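Local coordinates for SnoaL-like domain-containing protein (Silicibacter pomeroyi, PDB 3FLJ) that is of unknown function but adopts the cystatin-like fold of the SnoaL-like family and may bind a small molecule in the pocket between its curved sheet and helices, at residues Q73-F78 against L92-K97; G105-T110 against Q118-V123. All blocks are in the same frame, centred on the assembly; numbering follows the deposited sequence.

Contact 1: residues Q73-F78 against L92-K97; sequences QVFSEF and LEFQCK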
# COMPACT_ATOMS: atom_id res chain seq x y z
N GLN A 73 2.41 15.92 -10.02
CA GLN A 73 1.56 16.79 -10.84
C GLN A 73 0.12 16.26 -10.97
O GLN A 73 -0.82 17.06 -10.90
CB GLN A 73 2.16 16.96 -12.24
CG GLN A 73 3.46 17.79 -12.30
CD GLN A 73 3.25 19.26 -12.60
OE1 GLN A 73 2.17 19.83 -12.40
NE2 GLN A 73 4.30 19.88 -13.11
N VAL A 74 -0.02 14.95 -11.20
CA VAL A 74 -1.34 14.29 -11.32
C VAL A 74 -2.13 14.41 -10.01
O VAL A 74 -3.30 14.80 -10.04
CB VAL A 74 -1.23 12.80 -11.76
CG1 VAL A 74 -2.60 12.10 -11.74
CG2 VAL A 74 -0.62 12.70 -13.15
N PHE A 75 -1.48 14.10 -8.89
CA PHE A 75 -2.13 14.16 -7.58
C PHE A 75 -2.48 15.59 -7.13
O PHE A 75 -1.77 16.53 -7.44
CB PHE A 75 -1.30 13.52 -6.45
CG PHE A 75 -1.05 12.02 -6.58
CD1 PHE A 75 -1.98 11.13 -7.18
CD2 PHE A 75 0.07 11.47 -5.94
CE1 PHE A 75 -1.72 9.75 -7.21
CE2 PHE A 75 0.32 10.08 -5.96
CZ PHE A 75 -0.57 9.22 -6.60
N SER A 76 -3.60 15.70 -6.42
CA SER A 76 -4.05 16.94 -5.78
C SER A 76 -4.43 16.61 -4.34
O SER A 76 -4.68 15.44 -4.02
CB SER A 76 -5.22 17.55 -6.53
OG SER A 76 -6.27 16.62 -6.69
N GLU A 77 -4.46 17.64 -3.49
CA GLU A 77 -4.78 17.51 -2.07
C GLU A 77 -3.90 16.44 -1.38
O GLU A 77 -4.38 15.66 -0.57
CB GLU A 77 -6.29 17.21 -1.88
CG GLU A 77 -7.24 18.21 -2.57
CD GLU A 77 -8.74 18.00 -2.25
OE1 GLU A 77 -9.10 17.18 -1.37
OE2 GLU A 77 -9.57 18.70 -2.89
N PHE A 78 -2.62 16.40 -1.75
CA PHE A 78 -1.71 15.37 -1.28
C PHE A 78 -1.22 15.68 0.13
O PHE A 78 -0.85 16.82 0.43
CB PHE A 78 -0.51 15.21 -2.22
CG PHE A 78 0.39 14.04 -1.88
CD1 PHE A 78 1.38 14.16 -0.88
CD2 PHE A 78 0.24 12.82 -2.53
CE1 PHE A 78 2.20 13.07 -0.54
CE2 PHE A 78 1.06 11.73 -2.21
CZ PHE A 78 2.04 11.85 -1.21
N LEU A 92 5.47 5.11 4.10
CA LEU A 92 4.87 6.44 4.22
C LEU A 92 3.46 6.39 3.62
O LEU A 92 3.29 6.36 2.39
CB LEU A 92 5.71 7.53 3.55
CG LEU A 92 7.10 7.85 4.10
CD1 LEU A 92 8.09 6.77 3.75
CD2 LEU A 92 7.60 9.24 3.61
N GLU A 93 2.47 6.39 4.49
CA GLU A 93 1.06 6.35 4.12
C GLU A 93 0.59 7.75 3.74
O GLU A 93 0.82 8.68 4.50
CB GLU A 93 0.24 5.81 5.29
CG GLU A 93 -1.27 5.78 5.13
CD GLU A 93 -1.92 5.42 6.45
OE1 GLU A 93 -1.39 4.56 7.15
OE2 GLU A 93 -2.94 6.00 6.80
N PHE A 94 -0.11 7.87 2.61
CA PHE A 94 -0.65 9.14 2.13
C PHE A 94 -2.10 9.04 1.65
O PHE A 94 -2.60 7.94 1.40
CB PHE A 94 0.23 9.72 1.00
CG PHE A 94 0.30 8.86 -0.25
CD1 PHE A 94 -0.66 9.01 -1.27
CD2 PHE A 94 1.33 7.94 -0.43
CE1 PHE A 94 -0.59 8.23 -2.45
CE2 PHE A 94 1.42 7.16 -1.61
CZ PHE A 94 0.46 7.31 -2.62
N GLN A 95 -2.74 10.20 1.56
CA GLN A 95 -4.06 10.38 0.97
C GLN A 95 -3.97 11.53 -0.05
O GLN A 95 -3.21 12.49 0.14
CB GLN A 95 -5.11 10.67 2.03
CG GLN A 95 -6.56 10.62 1.50
CD GLN A 95 -7.63 10.76 2.57
OE1 GLN A 95 -7.35 10.67 3.77
NE2 GLN A 95 -8.86 10.99 2.13
N CYS A 96 -4.72 11.40 -1.14
CA CYS A 96 -4.77 12.42 -2.20
C CYS A 96 -5.99 12.19 -3.08
O CYS A 96 -6.87 11.36 -2.73
CB CYS A 96 -3.47 12.37 -3.03
SG CYS A 96 -3.21 10.82 -3.86
N LYS A 97 -6.10 12.98 -4.14
CA LYS A 97 -7.11 12.79 -5.17
C LYS A 97 -6.46 12.75 -6.56
O LYS A 97 -5.36 13.29 -6.76
CB LYS A 97 -8.19 13.88 -5.13
CG LYS A 97 -8.84 14.06 -3.77
CD LYS A 97 -10.05 14.99 -3.76
CE LYS A 97 -11.28 14.35 -4.38
NZ LYS A 97 -12.54 15.13 -4.17
O HOH W 1 -5.79 15.54 -9.11

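Contact 2: residues G105-T110 against Q118-V123; sequences GVDLIT and QDFEVV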
# COMPACT_ATOMS: atom_id res chain seq x y z
N GLY A 105 -2.62 5.61 -0.39
CA GLY A 105 -1.48 4.80 -0.79
C GLY A 105 -0.37 4.75 0.23
O GLY A 105 -0.48 5.37 1.29
N VAL A 106 0.64 3.94 -0.08
CA VAL A 106 1.88 3.82 0.71
C VAL A 106 3.11 3.84 -0.21
O VAL A 106 3.13 3.12 -1.20
CB VAL A 106 1.92 2.51 1.55
CG1 VAL A 106 3.30 2.37 2.31
CG2 VAL A 106 0.76 2.48 2.54
N ASP A 107 4.08 4.69 0.14
CA ASP A 107 5.41 4.69 -0.49
C ASP A 107 6.26 3.74 0.35
O ASP A 107 6.56 4.05 1.51
CB ASP A 107 6.04 6.10 -0.49
CG ASP A 107 5.25 7.11 -1.32
OD1 ASP A 107 4.64 6.74 -2.35
OD2 ASP A 107 5.28 8.31 -0.96
N LEU A 108 6.63 2.59 -0.22
CA LEU A 108 7.49 1.60 0.45
C LEU A 108 8.92 1.94 0.07
O LEU A 108 9.31 1.78 -1.10
CB LEU A 108 7.13 0.17 0.03
CG LEU A 108 5.75 -0.33 0.48
CD1 LEU A 108 5.35 -1.59 -0.29
CD2 LEU A 108 5.72 -0.54 2.00
N ILE A 109 9.70 2.40 1.06
CA ILE A 109 11.06 2.88 0.85
C ILE A 109 12.09 1.99 1.51
O ILE A 109 11.92 1.63 2.68
CB ILE A 109 11.23 4.33 1.38
CG1 ILE A 109 10.26 5.30 0.68
CG2 ILE A 109 12.68 4.84 1.23
CD1 ILE A 109 10.40 5.45 -0.84
N THR A 110 13.14 1.64 0.75
CA THR A 110 14.32 0.93 1.25
C THR A 110 15.50 1.86 0.98
O THR A 110 15.74 2.24 -0.18
CB THR A 110 14.54 -0.41 0.56
OG1 THR A 110 13.31 -1.15 0.54
CG2 THR A 110 15.62 -1.22 1.30
N GLN A 118 16.96 3.60 -2.44
CA GLN A 118 17.40 2.51 -3.32
C GLN A 118 16.19 1.86 -4.02
O GLN A 118 16.27 1.59 -5.21
CB GLN A 118 18.19 1.46 -2.54
CG GLN A 118 18.92 0.41 -3.40
CD GLN A 118 20.00 1.01 -4.32
OE1 GLN A 118 21.08 1.39 -3.86
NE2 GLN A 118 19.70 1.09 -5.62
N ASP A 119 15.14 1.57 -3.26
CA ASP A 119 13.87 1.00 -3.78
C ASP A 119 12.72 1.87 -3.31
O ASP A 119 12.66 2.21 -2.13
CB ASP A 119 13.65 -0.42 -3.29
CG ASP A 119 14.70 -1.37 -3.78
OD1 ASP A 119 14.71 -1.66 -4.98
OD2 ASP A 119 15.50 -1.85 -2.96
N PHE A 120 11.81 2.19 -4.23
CA PHE A 120 10.64 3.05 -4.02
C PHE A 120 9.49 2.32 -4.73
O PHE A 120 9.41 2.34 -5.96
CB PHE A 120 10.96 4.43 -4.64
CG PHE A 120 10.03 5.57 -4.24
CD1 PHE A 120 8.64 5.41 -4.06
CD2 PHE A 120 10.56 6.87 -4.14
CE1 PHE A 120 7.83 6.50 -3.71
CE2 PHE A 120 9.74 7.97 -3.80
CZ PHE A 120 8.37 7.77 -3.59
N GLU A 121 8.64 1.65 -3.95
CA GLU A 121 7.52 0.86 -4.46
C GLU A 121 6.21 1.45 -3.95
O GLU A 121 6.07 1.65 -2.74
CB GLU A 121 7.70 -0.58 -4.01
CG GLU A 121 6.66 -1.56 -4.55
CD GLU A 121 7.08 -3.00 -4.37
OE1 GLU A 121 7.87 -3.30 -3.45
OE2 GLU A 121 6.65 -3.85 -5.16
N VAL A 122 5.27 1.74 -4.86
CA VAL A 122 4.00 2.40 -4.51
C VAL A 122 2.82 1.44 -4.64
O VAL A 122 2.63 0.81 -5.68
CB VAL A 122 3.76 3.66 -5.36
CG1 VAL A 122 2.42 4.36 -4.98
CG2 VAL A 122 4.92 4.63 -5.22
N VAL A 123 2.04 1.33 -3.56
CA VAL A 123 0.79 0.53 -3.49
C VAL A 123 -0.34 1.53 -3.20
O VAL A 123 -0.12 2.52 -2.50
CB VAL A 123 0.86 -0.63 -2.45
CG1 VAL A 123 1.83 -1.72 -2.91
CG2 VAL A 123 1.28 -0.14 -1.07

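Contact 1: residues Q73-F78 against L92-K97
Cys96 SG sits over the centre of the Phe75 ring, 3.6 Å from the ring centroid and 14° off its normal, a sulfur-aromatic contact made over the face. The thiol gets there because SG lies between the backbone N and the carbonyl carbon of its own residue (chi1 62°), which aims it at the ring. Phe75, Phe78 and Phe94 form an aromatic cluster, and Cys96 CB packs against Phe78 CD2. Phe78 and Phe94 have ring planes 29° apart but slid past one another, so overlap is slight: Phe78 CE2 reaches over one face of Phe94, 3.4 Å from Phe94 CD1. Phe75 meets the same Phe94 obliquely, its CE2 4.1 Å from Phe94 CE1. Beyond the segments, Tyr80 adds an edge-to-face partner for Phe78.

This is where helix 61-74 runs out into the sheet of the cystatin-like fold. Phe75 is the first residue to leave the helix, Ser76 forms an antiparallel hydrogen-bonded pair with Lys97, and the chain then turns a corner at Glu77 before strand 78-86 continues along strand 89-98.

The backbone bonds and the water centre on Ser76. Its N donates to Lys97 O at 3.0 Å, and Lys97 N returns a bond to Ser76 O at 2.8 Å. A water donates to Val74 O and, at 3.3 Å, to Lys97 O, and accepts from Ser76 OG, tying the last helical turn to the strand. Glu77 and Lys97 run side by side in the same direction, and the touch is carboxylate on methylene, Glu77 OE1 lying 3.4 Å from Lys97 CD. Their charged ends stay apart, with Glu77 OE2 4.8 Å from Lys97 NZ.

Contact 2: residues G105-T110 against Q118-V123
The Phe120 ring takes the Ile109 methyl CD1 over one face, a CH-pi contact 3.5 Å from the ring centroid and offset toward the rim at CG. Ile109 chi1 of -59° and chi2 of -61° fold CD1 back over the ring. At the ring's edge stands Asp107, its OD1 3.5 Å from Phe120 CE1 and its carboxylate plane turned 65° from the ring; OD1 also touches Val122 CG2 at 3.6 Å. Phe49 of strand 47-50 forms an edge-to-face pair with the ring. Asp107 OD2 is held by Tyr80 OH.

Backbone bonds pair the two segments from Val106, whose N lies 2.9 Å from Val123 O, to Thr110. There a classic beta bulge sets Gln118 and Asp119 against one residue, and Thr110 O accepts from both Gln118 N (2.9 Å) and Asp119 N (3.2 Å).

Val106, Leu108, Thr110, Asp119, Glu121 and Val123 share the other face, which meets the second subunit: Glu121 forms salt bridges with Arg81 and Arg125 of that subunit, and Val123 packs on its Val123. Asp119 instead pairs with Arg48 of its own chain. Strand 89-98 flanks the hairpin beside 105-110 and strand 47-50 beside 118-123, while helix 22-31 covers Ile109 and Phe120 through Met27.

Contact 1 and contact 2, whose centres lie about 14 Å apart, are joined by neighbouring strands of one sheet, 89-98 and 101-111. Two probable hydrogen bonds connect them directly: Phe94 N to Gly105 O at 2.8 Å and Leu92 O to Asp107 N at 2.9 Å. Phe94 also packs against Asp107, with Phe94 CE2 3.3 Å from Asp107 OD1. Bound unidentified ligand, probably from the crystallisation liquor, lies about 4 Å from the Phe78 side chain and about 3 Å from that of Asp107, which may mark a pocket. Both contacts also reach the second subunit, where Glu93 of contact 1 packs on Leu108 of the partner chain.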